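Long-range contacts in 3-oxo-glucose-6-phosphate:glutamate aminotransferase (PDB 4K2M), which catalyses the reversible, pyridoxal phosphate-dependent transamination of 3-dehydro-glucose 6-phosphate with glutamate to give kanosamine 6-phosphate, a step in making the antibiotic kanosamine: residues P247-F251 with H348-L352; Q175-I179 with L200-H204; F71-L77 with P416-T422. One frame throughout, in Å; residues are numbered along the deposited sequence.

Contact 1 is buried near the centre of the chain, and its chemistry is polar: side-chain hydrogen bonds, with a lysine, a tyrosine and a water turned to the bound aldimine. Contacts 2 and 3 lie further out, partly buried. In contact 2 an aromatic pair, a leucine, a cysteine and the aliphatic part of a lysine pack; contact 3 has a tyrosine among apolar side chains and an arginine that bonds a backbone carbonyl, with waters bridging the backbones. Segment 348-352 ties them together: backbone N of V349 and L352 probably bond to G202 and Y201 of contact 2, while W350 and L352 pack on L417 and F71 of contact 3. Contacts 2 and 3 do not touch.

Contact 1: residues P247-F251 with H348-L352; sequences PYKNF and HVWHL. With O1G (3-deoxy-3-[(E)-({3-hydroxy-2-methyl-5-[(phosphonooxy)methyl]pyridin-4-yl}methylidene)amino]-6-O-phosphono-alpha-D-gluco pyranose), chain C.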
loop_
_atom_site.group_PDB
_atom_site.type_symbol
_atom_site.label_atom_id
_atom_site.label_comp_id
_atom_site.label_asym_id
_atom_site.label_seq_id
_atom_site.Cartn_x
_atom_site.Cartn_y
_atom_site.Cartn_z
ATOM N N PRO A 247 11.798 -1.593 -1.247
ATOM C CA PRO A 247 13.117 -0.987 -1.040
ATOM C C PRO A 247 14.320 -1.909 -1.198
ATOM O O PRO A 247 15.434 -1.387 -1.298
ATOM C CB PRO A 247 13.050 -0.512 0.414
ATOM C CG PRO A 247 11.604 -0.246 0.630
ATOM C CD PRO A 247 10.883 -1.319 -0.121
ATOM N N TYR A 248 14.132 -3.225 -1.177
ATOM C CA TYR A 248 15.269 -4.120 -1.364
ATOM C C TYR A 248 15.503 -4.461 -2.830
ATOM O O TYR A 248 16.470 -5.153 -3.153
ATOM C CB TYR A 248 15.096 -5.416 -0.576
ATOM C CG TYR A 248 14.519 -5.224 0.805
ATOM C CD1 TYR A 248 14.960 -4.203 1.640
ATOM C CD2 TYR A 248 13.511 -6.050 1.257
ATOM C CE1 TYR A 248 14.405 -4.028 2.905
ATOM C CE2 TYR A 248 12.966 -5.895 2.501
ATOM C CZ TYR A 248 13.407 -4.892 3.323
ATOM O OH TYR A 248 12.827 -4.750 4.567
ATOM N N LYS A 249 14.631 -3.998 -3.718
ATOM C CA LYS A 249 14.775 -4.351 -5.142
ATOM C C LYS A 249 15.900 -3.551 -5.816
ATOM O O LYS A 249 16.435 -2.594 -5.245
ATOM C CB LYS A 249 13.446 -4.166 -5.897
ATOM C CG LYS A 249 12.280 -5.029 -5.368
ATOM C CD LYS A 249 12.587 -6.522 -5.440
ATOM C CE LYS A 249 11.507 -7.307 -4.707
ATOM N NZ LYS A 249 11.638 -7.079 -3.222
ATOM N N ASN A 250 16.263 -3.940 -7.037
ATOM C CA ASN A 250 17.337 -3.230 -7.746
ATOM C C ASN A 250 17.037 -1.742 -7.884
ATOM O O ASN A 250 17.942 -0.905 -7.896
ATOM C CB ASN A 250 17.550 -3.848 -9.134
ATOM C CG ASN A 250 18.315 -5.156 -9.077
ATOM O OD1 ASN A 250 18.240 -5.889 -8.092
ATOM N ND2 ASN A 250 19.064 -5.457 -10.140
ATOM N N PHE A 251 15.751 -1.432 -8.024
ATOM C CA PHE A 251 15.255 -0.067 -7.940
ATOM C C PHE A 251 14.053 -0.126 -6.998
ATOM O O PHE A 251 13.122 -0.904 -7.225
ATOM C CB PHE A 251 14.790 0.435 -9.313
ATOM C CG PHE A 251 13.840 1.602 -9.229
ATOM C CD1 PHE A 251 14.138 2.693 -8.430
ATOM C CD2 PHE A 251 12.643 1.595 -9.936
ATOM C CE1 PHE A 251 13.266 3.765 -8.327
ATOM C CE2 PHE A 251 11.768 2.660 -9.852
ATOM C CZ PHE A 251 12.081 3.756 -9.034
ATOM N N HIS A 348 20.597 -11.135 -17.180
ATOM C CA HIS A 348 20.558 -11.238 -15.719
ATOM C C HIS A 348 20.824 -9.836 -15.172
ATOM O O HIS A 348 21.679 -9.119 -15.699
ATOM C CB HIS A 348 21.686 -12.181 -15.250
ATOM C CG HIS A 348 21.414 -12.891 -13.952
ATOM N ND1 HIS A 348 20.957 -12.251 -12.821
ATOM C CD2 HIS A 348 21.577 -14.194 -13.613
ATOM C CE1 HIS A 348 20.828 -13.136 -11.843
ATOM N NE2 HIS A 348 21.201 -14.317 -12.296
ATOM N N VAL A 349 20.094 -9.429 -14.130
ATOM C CA VAL A 349 20.376 -8.146 -13.492
ATOM C C VAL A 349 20.893 -8.293 -12.060
ATOM O O VAL A 349 21.087 -7.306 -11.365
ATOM C CB VAL A 349 19.191 -7.155 -13.547
ATOM C CG1 VAL A 349 18.894 -6.755 -14.981
ATOM C CG2 VAL A 349 17.925 -7.753 -12.872
ATOM N N TRP A 350 21.108 -9.532 -11.634
ATOM C CA TRP A 350 21.870 -9.801 -10.419
ATOM C C TRP A 350 21.226 -9.187 -9.195
ATOM O O TRP A 350 21.873 -8.509 -8.398
ATOM C CB TRP A 350 23.324 -9.328 -10.585
ATOM C CG TRP A 350 23.946 -9.931 -11.816
ATOM C CD1 TRP A 350 24.258 -9.282 -12.984
ATOM C CD2 TRP A 350 24.289 -11.307 -12.012
ATOM N NE1 TRP A 350 24.775 -10.187 -13.900
ATOM C CE2 TRP A 350 24.804 -11.433 -13.321
ATOM C CE3 TRP A 350 24.208 -12.453 -11.204
ATOM C CZ2 TRP A 350 25.249 -12.653 -13.840
ATOM C CZ3 TRP A 350 24.642 -13.671 -11.724
ATOM C CH2 TRP A 350 25.159 -13.759 -13.030
ATOM N N HIS A 351 19.930 -9.442 -9.035
ATOM C CA HIS A 351 19.267 -9.039 -7.806
ATOM C C HIS A 351 19.787 -9.868 -6.622
ATOM O O HIS A 351 20.021 -9.344 -5.529
ATOM C CB HIS A 351 17.755 -9.223 -7.926
ATOM C CG HIS A 351 17.032 -8.917 -6.655
ATOM N ND1 HIS A 351 17.023 -7.659 -6.093
ATOM C CD2 HIS A 351 16.325 -9.710 -5.818
ATOM C CE1 HIS A 351 16.327 -7.686 -4.969
ATOM N NE2 HIS A 351 15.894 -8.918 -4.778
ATOM N N LEU A 352 19.935 -11.173 -6.850
ATOM C CA LEU A 352 20.542 -12.093 -5.893
ATOM C C LEU A 352 21.601 -12.883 -6.638
ATOM O O LEU A 352 21.516 -13.021 -7.858
ATOM C CB LEU A 352 19.477 -13.018 -5.274
ATOM C CG LEU A 352 18.543 -12.292 -4.285
ATOM C CD1 LEU A 352 17.119 -12.901 -4.234
ATOM C CD2 LEU A 352 19.152 -12.245 -2.880
HETATM P P O1G C . 6.191 -6.842 -3.352
HETATM C C3A O1G C . 9.478 -11.176 -5.395
HETATM O O3 O1G C . 10.750 -11.325 -4.954
HETATM C C1 O1G C . 11.904 -10.460 0.447
HETATM N "N1'" O1G C . 7.731 -11.659 -6.915
HETATM C C2 O1G C . 11.422 -10.756 -0.975
HETATM O O2 O1G C . 12.647 -11.157 -1.676
HETATM C C9A O1G C . 9.001 -11.851 -6.523
HETATM C C2A O1G C . 9.865 -12.792 -7.345
HETATM C C3 O1G C . 10.747 -9.555 -1.661
HETATM N "N3'" O1G C . 10.131 -10.123 -2.874
HETATM O O1 O1G C . 13.039 -9.580 0.454
HETATM C C4 O1G C . 9.734 -8.850 -0.737
HETATM O O4 O1G C . 9.617 -7.560 -1.370
HETATM C C4A O1G C . 8.651 -10.321 -4.687
HETATM C C4B O1G C . 9.121 -9.617 -3.476
HETATM C C5 O1G C . 10.414 -8.594 0.607
HETATM O O5 O1G C . 10.870 -9.815 1.202
HETATM C C5A O1G C . 7.337 -10.145 -5.112
HETATM C C5T O1G C . 6.276 -9.249 -4.453
HETATM C C6 O1G C . 9.481 -8.093 1.674
HETATM C C6A O1G C . 6.904 -10.837 -6.233
HETATM O OP1 O1G C . 4.724 -7.171 -3.175
HETATM O OP2 O1G C . 6.420 -5.498 -3.958
HETATM O OP3 O1G C . 7.007 -7.149 -2.075
HETATM O OP4 O1G C . 6.714 -7.872 -4.516
HETATM O O6 O1G C . 10.090 -7.616 2.814
HETATM P "P'" O1G C . 9.445 -6.398 3.642
HETATM O OP6 O1G C . 9.455 -5.214 2.698
HETATM O OP7 O1G C . 8.061 -6.802 4.097
HETATM O OP8 O1G C . 10.431 -6.249 4.803
HETATM O O HOH W 1 14.107 -9.166 -2.659
#
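Start at H348, which stays clear of 247-251 but organises its loop: its ND1 accepts from the backbone N of W350 at 3.0 Å. V349 is the first to meet the other segment, its O taking a hydrogen bond from N250 ND2 at 3.0 Å. W350 turns its indole away, onto helix 312-329. H351 makes the main contact. With chi1 at t its imidazole reaches N250, and ND1 donates to N250 OD1 at 2.9 Å, so both ends of the N250 amide are held by this loop. CE1 of H351 lies 3.1 Å from Y248 O and 3.9 Å from K249 CD, while its NE2 meets a water 2.8 Å away that also bonds O2 of the O1G sugar (2.7 Å). K249 NZ donates to O1G O4 and Y248 OH to O1G OP8, both at 2.8 Å. K249 is assigned the Schiff base with pyridoxal phosphate at rest; here the cofactor holds the sugar instead, the external aldimine of a fold-type I aminotransferase active site.

Contact 2: residues Q175-I179 with L200-H204; sequences QTFCI and LYGKH. With EDO (1,2-ethanediol), chain G; EDO (1,2-ethanediol), chain D.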
loop_
_atom_site.group_PDB
_atom_site.type_symbol
_atom_site.label_atom_id
_atom_site.label_comp_id
_atom_site.label_asym_id
_atom_site.label_seq_id
_atom_site.Cartn_x
_atom_site.Cartn_y
_atom_site.Cartn_z
ATOM N N GLN A 175 19.773 -25.028 -13.407
ATOM C CA GLN A 175 20.898 -24.104 -13.558
ATOM C C GLN A 175 20.462 -22.644 -13.540
ATOM O O GLN A 175 21.162 -21.791 -12.989
ATOM C CB GLN A 175 21.653 -24.380 -14.863
ATOM C CG GLN A 175 22.738 -25.448 -14.750
ATOM C CD GLN A 175 22.178 -26.796 -14.375
ATOM O OE1 GLN A 175 21.284 -27.314 -15.042
ATOM N NE2 GLN A 175 22.687 -27.369 -13.289
ATOM N N THR A 176 19.324 -22.351 -14.163
ATOM C CA THR A 176 18.852 -20.970 -14.263
ATOM C C THR A 176 17.898 -20.603 -13.126
ATOM O O THR A 176 17.641 -19.424 -12.901
ATOM C CB THR A 176 18.102 -20.698 -15.585
ATOM O OG1 THR A 176 16.836 -21.362 -15.566
ATOM C CG2 THR A 176 18.906 -21.184 -16.796
ATOM N N PHE A 177 17.356 -21.621 -12.455
ATOM C CA PHE A 177 16.329 -21.462 -11.409
ATOM C C PHE A 177 14.991 -20.926 -11.924
ATOM O O PHE A 177 14.087 -20.639 -11.134
ATOM C CB PHE A 177 16.820 -20.610 -10.235
ATOM C CG PHE A 177 18.049 -21.153 -9.564
ATOM C CD1 PHE A 177 17.948 -22.191 -8.632
ATOM C CD2 PHE A 177 19.299 -20.605 -9.841
ATOM C CE1 PHE A 177 19.086 -22.686 -8.003
ATOM C CE2 PHE A 177 20.435 -21.089 -9.224
ATOM C CZ PHE A 177 20.333 -22.140 -8.304
ATOM N N CYS A 178 14.850 -20.831 -13.242
ATOM C CA CYS A 178 13.604 -20.354 -13.838
ATOM C C CYS A 178 12.779 -21.512 -14.359
ATOM O O CYS A 178 13.296 -22.611 -14.595
ATOM C CB CYS A 178 13.883 -19.366 -14.978
ATOM S SG CYS A 178 14.694 -17.866 -14.407
ATOM N N ILE A 179 11.491 -21.253 -14.556
ATOM C CA ILE A 179 10.556 -22.277 -15.010
ATOM C C ILE A 179 11.056 -22.960 -16.281
ATOM O O ILE A 179 11.495 -22.305 -17.220
ATOM C CB ILE A 179 9.143 -21.676 -15.197
ATOM C CG1 ILE A 179 8.110 -22.763 -15.508
ATOM C CG2 ILE A 179 9.134 -20.581 -16.268
ATOM C CD1 ILE A 179 6.678 -22.208 -15.480
ATOM N N LEU A 200 13.547 -15.140 -11.653
ATOM C CA LEU A 200 14.019 -15.302 -10.283
ATOM C C LEU A 200 15.473 -14.910 -10.133
ATOM O O LEU A 200 16.322 -15.266 -10.969
ATOM C CB LEU A 200 13.846 -16.759 -9.855
ATOM C CG LEU A 200 13.990 -17.013 -8.355
ATOM C CD1 LEU A 200 12.967 -16.191 -7.546
ATOM C CD2 LEU A 200 13.790 -18.510 -8.098
ATOM N N TYR A 201 15.735 -14.168 -9.056
ATOM C CA TYR A 201 17.057 -13.653 -8.700
ATOM C C TYR A 201 17.547 -12.617 -9.710
ATOM O O TYR A 201 18.676 -12.136 -9.602
ATOM C CB TYR A 201 18.086 -14.784 -8.554
ATOM C CG TYR A 201 17.622 -15.941 -7.688
ATOM C CD1 TYR A 201 16.824 -15.733 -6.572
ATOM C CD2 TYR A 201 18.005 -17.233 -7.985
ATOM C CE1 TYR A 201 16.401 -16.801 -5.778
ATOM C CE2 TYR A 201 17.588 -18.299 -7.206
ATOM C CZ TYR A 201 16.799 -18.072 -6.102
ATOM O OH TYR A 201 16.404 -19.157 -5.349
ATOM N N GLY A 202 16.698 -12.265 -10.679
ATOM C CA GLY A 202 17.074 -11.306 -11.717
ATOM C C GLY A 202 17.449 -11.956 -13.043
ATOM O O GLY A 202 17.816 -11.274 -14.003
ATOM N N LYS A 203 17.332 -13.278 -13.111
ATOM C CA LYS A 203 17.627 -14.020 -14.348
ATOM C C LYS A 203 16.375 -14.067 -15.223
ATOM O O LYS A 203 15.294 -14.397 -14.750
ATOM C CB LYS A 203 18.038 -15.454 -13.992
ATOM C CG LYS A 203 18.292 -16.380 -15.166
ATOM C CD LYS A 203 19.567 -16.033 -15.899
ATOM C CE LYS A 203 19.894 -17.120 -16.926
ATOM N NZ LYS A 203 21.134 -16.773 -17.675
ATOM N N HIS A 204 16.529 -13.757 -16.506
ATOM C CA HIS A 204 15.404 -13.749 -17.443
ATOM C C HIS A 204 15.000 -15.184 -17.795
ATOM O O HIS A 204 15.843 -16.002 -18.201
ATOM C CB HIS A 204 15.827 -13.001 -18.716
ATOM C CG HIS A 204 14.724 -12.236 -19.378
ATOM N ND1 HIS A 204 14.963 -11.173 -20.224
ATOM C CD2 HIS A 204 13.380 -12.374 -19.313
ATOM C CE1 HIS A 204 13.810 -10.695 -20.661
ATOM N NE2 HIS A 204 12.834 -11.407 -20.124
HETATM C C1 EDO G . 15.697 -22.275 -4.097
HETATM O O1 EDO G . 14.365 -22.740 -3.904
HETATM C C2 EDO G . 16.076 -22.361 -5.569
HETATM O O2 EDO G . 15.338 -21.373 -6.293
HETATM C C1 EDO D . 24.526 -21.572 -9.988
HETATM O O1 EDO D . 23.762 -20.367 -10.013
HETATM C C2 EDO D . 23.865 -22.576 -10.937
HETATM O O2 EDO D . 23.873 -22.033 -12.259
HETATM O O HOH W 2 18.190 -17.338 -11.253
#
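This is loop-on-loop packing built round an edge-to-face aromatic pair, with an ST turn shaping one loop, in the aspartate aminotransferase fold. The loop after strand 166-169 meets the loop that leaves strand 192-195 for helix 207-217. Y201 points the edge of its ring at the face of F177, centroids 5.4 Å apart and planes at 67°, with CE2 of Y201 3.7 Å from CG of F177. L200 fills in beside them, its CD2 4.3 Å from F177 CB. C178 SG sits 3.5 Å from K203 O and 4.0 Å from L200 N, while K203 lays its aliphatic chain past T176, its NZ hydrogen-bonded to S345 OG and in a salt bridge with D347 OD1. The backbone N of Y201 is hydrogen-bonded to OE1 of Q227, a pyridoxal phosphate-binding residue, and its OH to Y380 O. One water donates to both T176 O (2.7 Å) and L200 O (2.8 Å). T176 OG1 closes the ST turn, accepting from C178 N at 3.1 Å.

Contact 3: residues F71-L77 with P416-T422; sequences FLPVDRL and PLYPSFT
Build two irregular segments, with CA atoms nearest at F71-P416 (4.7 Å) and R76-S420 (6.3 Å). L72 and P73 are extended (phi/psi -154/80 and -73/108); V74 to L77 take helical angles (from -64/-21 to -80/-8), with R76 N bonded to P73 O (2.9 Å). L417 and Y418 are extended, and a type I turn from Y418 to F421 is closed by F421 N to Y418 O at 3.0 Å.

Set Y418 at chi1 p, chi2 95°, its ring pointing across. L72 (t, p) brings CD1 to 4.0 Å from Y418 CD2, L77 (m, t) puts CD2 3.7 Å from Y418 CB, and P73 CD lies 3.7 Å from Y418 CZ. F71 has CA-to-CB away from 416-422, but chi1 179° and chi2 81° bring its ring back, F71 CD1 to P416 CG 4.1 Å. R76 (m, t, p, chi4 -167°) lays a guanidinium face over Y418 OH (3.0 Å from R76 CZ); its NH2 donates to O of S420 (chi1 m, CB toward 71-77) at 3.0 Å and forms a salt bridge with E425. T422 (chi1 p) N-caps helix 423-441 through a backbone N, and its OG1 is hydrogen-bonded to the same E425. Waters bridge F71 O (2.8 Å) to L417 N (2.9 Å), and R76 O (3.1 Å) to S420 N (3.0 Å). The loop before helix 80-93 thus packs on the one joining strand 412-415 to helix 423-441, with L77 beside Y248 of the substrate site.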
loop_
_atom_site.group_PDB
_atom_site.type_symbol
_atom_site.label_atom_id
_atom_site.label_comp_id
_atom_site.label_asym_id
_atom_site.label_seq_id
_atom_site.Cartn_x
_atom_site.Cartn_y
_atom_site.Cartn_z
ATOM N N PHE A 71 24.712 -9.946 5.184
ATOM C CA PHE A 71 24.227 -10.284 3.859
ATOM C C PHE A 71 23.561 -9.085 3.174
ATOM O O PHE A 71 23.799 -8.809 1.992
ATOM C CB PHE A 71 23.239 -11.457 3.947
ATOM C CG PHE A 71 22.679 -11.856 2.619
ATOM C CD1 PHE A 71 23.406 -12.677 1.759
ATOM C CD2 PHE A 71 21.424 -11.401 2.213
ATOM C CE1 PHE A 71 22.888 -13.036 0.518
ATOM C CE2 PHE A 71 20.913 -11.743 0.987
ATOM C CZ PHE A 71 21.639 -12.570 0.129
ATOM N N LEU A 72 22.710 -8.377 3.907
ATOM C CA LEU A 72 21.955 -7.278 3.309
ATOM C C LEU A 72 21.577 -6.255 4.365
ATOM O O LEU A 72 20.440 -6.231 4.837
ATOM C CB LEU A 72 20.687 -7.800 2.610
ATOM C CG LEU A 72 19.936 -6.764 1.760
ATOM C CD1 LEU A 72 20.757 -6.372 0.531
ATOM C CD2 LEU A 72 18.564 -7.292 1.353
ATOM N N PRO A 73 22.531 -5.385 4.724
ATOM C CA PRO A 73 22.291 -4.322 5.708
ATOM C C PRO A 73 21.424 -3.237 5.065
ATOM O O PRO A 73 21.897 -2.500 4.193
ATOM C CB PRO A 73 23.707 -3.807 6.025
ATOM C CG PRO A 73 24.526 -4.160 4.825
ATOM C CD PRO A 73 23.900 -5.359 4.173
ATOM N N VAL A 74 20.160 -3.145 5.476
ATOM C CA VAL A 74 19.222 -2.295 4.751
ATOM C C VAL A 74 19.581 -0.829 4.805
ATOM O O VAL A 74 19.141 -0.059 3.952
ATOM C CB VAL A 74 17.747 -2.489 5.208
ATOM C CG1 VAL A 74 17.321 -3.915 4.966
ATOM C CG2 VAL A 74 17.563 -2.077 6.679
ATOM N N ASP A 75 20.376 -0.435 5.802
ATOM C CA ASP A 75 20.775 0.958 5.909
ATOM C C ASP A 75 21.705 1.331 4.763
ATOM O O ASP A 75 21.782 2.493 4.362
ATOM C CB ASP A 75 21.438 1.245 7.269
ATOM C CG ASP A 75 22.672 0.397 7.506
ATOM O OD1 ASP A 75 22.542 -0.841 7.562
ATOM O OD2 ASP A 75 23.773 0.971 7.636
ATOM N N ARG A 76 22.391 0.339 4.210
ATOM C CA ARG A 76 23.318 0.602 3.125
ATOM C C ARG A 76 22.684 0.495 1.744
ATOM O O ARG A 76 23.335 0.765 0.735
ATOM C CB ARG A 76 24.551 -0.301 3.261
ATOM C CG ARG A 76 25.406 0.084 4.467
ATOM C CD ARG A 76 26.519 -0.924 4.709
ATOM N NE ARG A 76 27.430 -1.057 3.570
ATOM C CZ ARG A 76 28.317 -2.042 3.462
ATOM N NH1 ARG A 76 28.397 -2.962 4.425
ATOM N NH2 ARG A 76 29.098 -2.119 2.389
ATOM N N LEU A 77 21.408 0.128 1.692
ATOM C CA LEU A 77 20.713 0.078 0.413
ATOM C C LEU A 77 20.258 1.466 -0.032
ATOM O O LEU A 77 19.773 1.642 -1.150
ATOM C CB LEU A 77 19.517 -0.876 0.470
ATOM C CG LEU A 77 19.882 -2.349 0.576
ATOM C CD1 LEU A 77 18.624 -3.211 0.654
ATOM C CD2 LEU A 77 20.727 -2.750 -0.618
ATOM N N PRO A 416 26.448 -12.340 -0.508
ATOM C CA PRO A 416 26.099 -10.914 -0.449
ATOM C C PRO A 416 26.338 -10.200 -1.780
ATOM O O PRO A 416 27.398 -10.386 -2.394
ATOM C CB PRO A 416 27.063 -10.363 0.611
ATOM C CG PRO A 416 27.298 -11.538 1.520
ATOM C CD PRO A 416 27.343 -12.736 0.601
ATOM N N LEU A 417 25.356 -9.419 -2.236
ATOM C CA LEU A 417 25.509 -8.644 -3.474
ATOM C C LEU A 417 24.467 -7.520 -3.494
ATOM O O LEU A 417 23.264 -7.764 -3.558
ATOM C CB LEU A 417 25.406 -9.539 -4.719
ATOM C CG LEU A 417 25.957 -8.916 -6.026
ATOM C CD1 LEU A 417 26.277 -9.978 -7.087
ATOM C CD2 LEU A 417 24.996 -7.881 -6.627
ATOM N N TYR A 418 24.936 -6.282 -3.425
ATOM C CA TYR A 418 24.036 -5.145 -3.547
ATOM C C TYR A 418 24.933 -3.984 -3.941
ATOM O O TYR A 418 26.158 -4.076 -3.780
ATOM C CB TYR A 418 23.256 -4.905 -2.237
ATOM C CG TYR A 418 24.151 -4.732 -1.020
ATOM C CD1 TYR A 418 24.528 -3.468 -0.581
ATOM C CD2 TYR A 418 24.604 -5.841 -0.313
ATOM C CE1 TYR A 418 25.358 -3.304 0.530
ATOM C CE2 TYR A 418 25.432 -5.688 0.799
ATOM C CZ TYR A 418 25.806 -4.421 1.201
ATOM O OH TYR A 418 26.621 -4.278 2.303
ATOM N N PRO A 419 24.361 -2.907 -4.499
ATOM C CA PRO A 419 25.270 -1.920 -5.121
ATOM C C PRO A 419 26.277 -1.253 -4.180
ATOM O O PRO A 419 27.391 -0.952 -4.632
ATOM C CB PRO A 419 24.316 -0.871 -5.701
ATOM C CG PRO A 419 23.043 -1.590 -5.902
ATOM C CD PRO A 419 22.944 -2.613 -4.787
ATOM N N SER A 420 25.917 -1.027 -2.921
ATOM C CA SER A 420 26.849 -0.392 -1.977
ATOM C C SER A 420 27.768 -1.365 -1.235
ATOM O O SER A 420 28.486 -0.970 -0.306
ATOM C CB SER A 420 26.104 0.493 -0.973
ATOM O OG SER A 420 25.601 1.653 -1.607
ATOM N N PHE A 421 27.747 -2.626 -1.646
ATOM C CA PHE A 421 28.638 -3.638 -1.094
ATOM C C PHE A 421 30.070 -3.239 -1.456
ATOM O O PHE A 421 30.308 -2.681 -2.532
ATOM C CB PHE A 421 28.285 -4.959 -1.749
ATOM C CG PHE A 421 28.927 -6.170 -1.120
ATOM C CD1 PHE A 421 28.895 -6.365 0.259
ATOM C CD2 PHE A 421 29.483 -7.154 -1.931
ATOM C CE1 PHE A 421 29.453 -7.522 0.828
ATOM C CE2 PHE A 421 30.033 -8.318 -1.376
ATOM C CZ PHE A 421 30.018 -8.493 0.007
ATOM N N THR A 422 31.033 -3.498 -0.576
ATOM C CA THR A 422 32.412 -3.107 -0.884
ATOM C C THR A 422 33.181 -4.291 -1.428
ATOM O O THR A 422 32.864 -5.444 -1.128
ATOM C CB THR A 422 33.162 -2.512 0.331
ATOM O OG1 THR A 422 33.286 -3.504 1.357
ATOM C CG2 THR A 422 32.434 -1.305 0.887
HETATM O O HOH W 3 22.986 -9.145 -0.628
HETATM O O HOH W 4 23.109 -0.418 -2.087
HETATM O O HOH W 5 25.335 2.799 1.405
#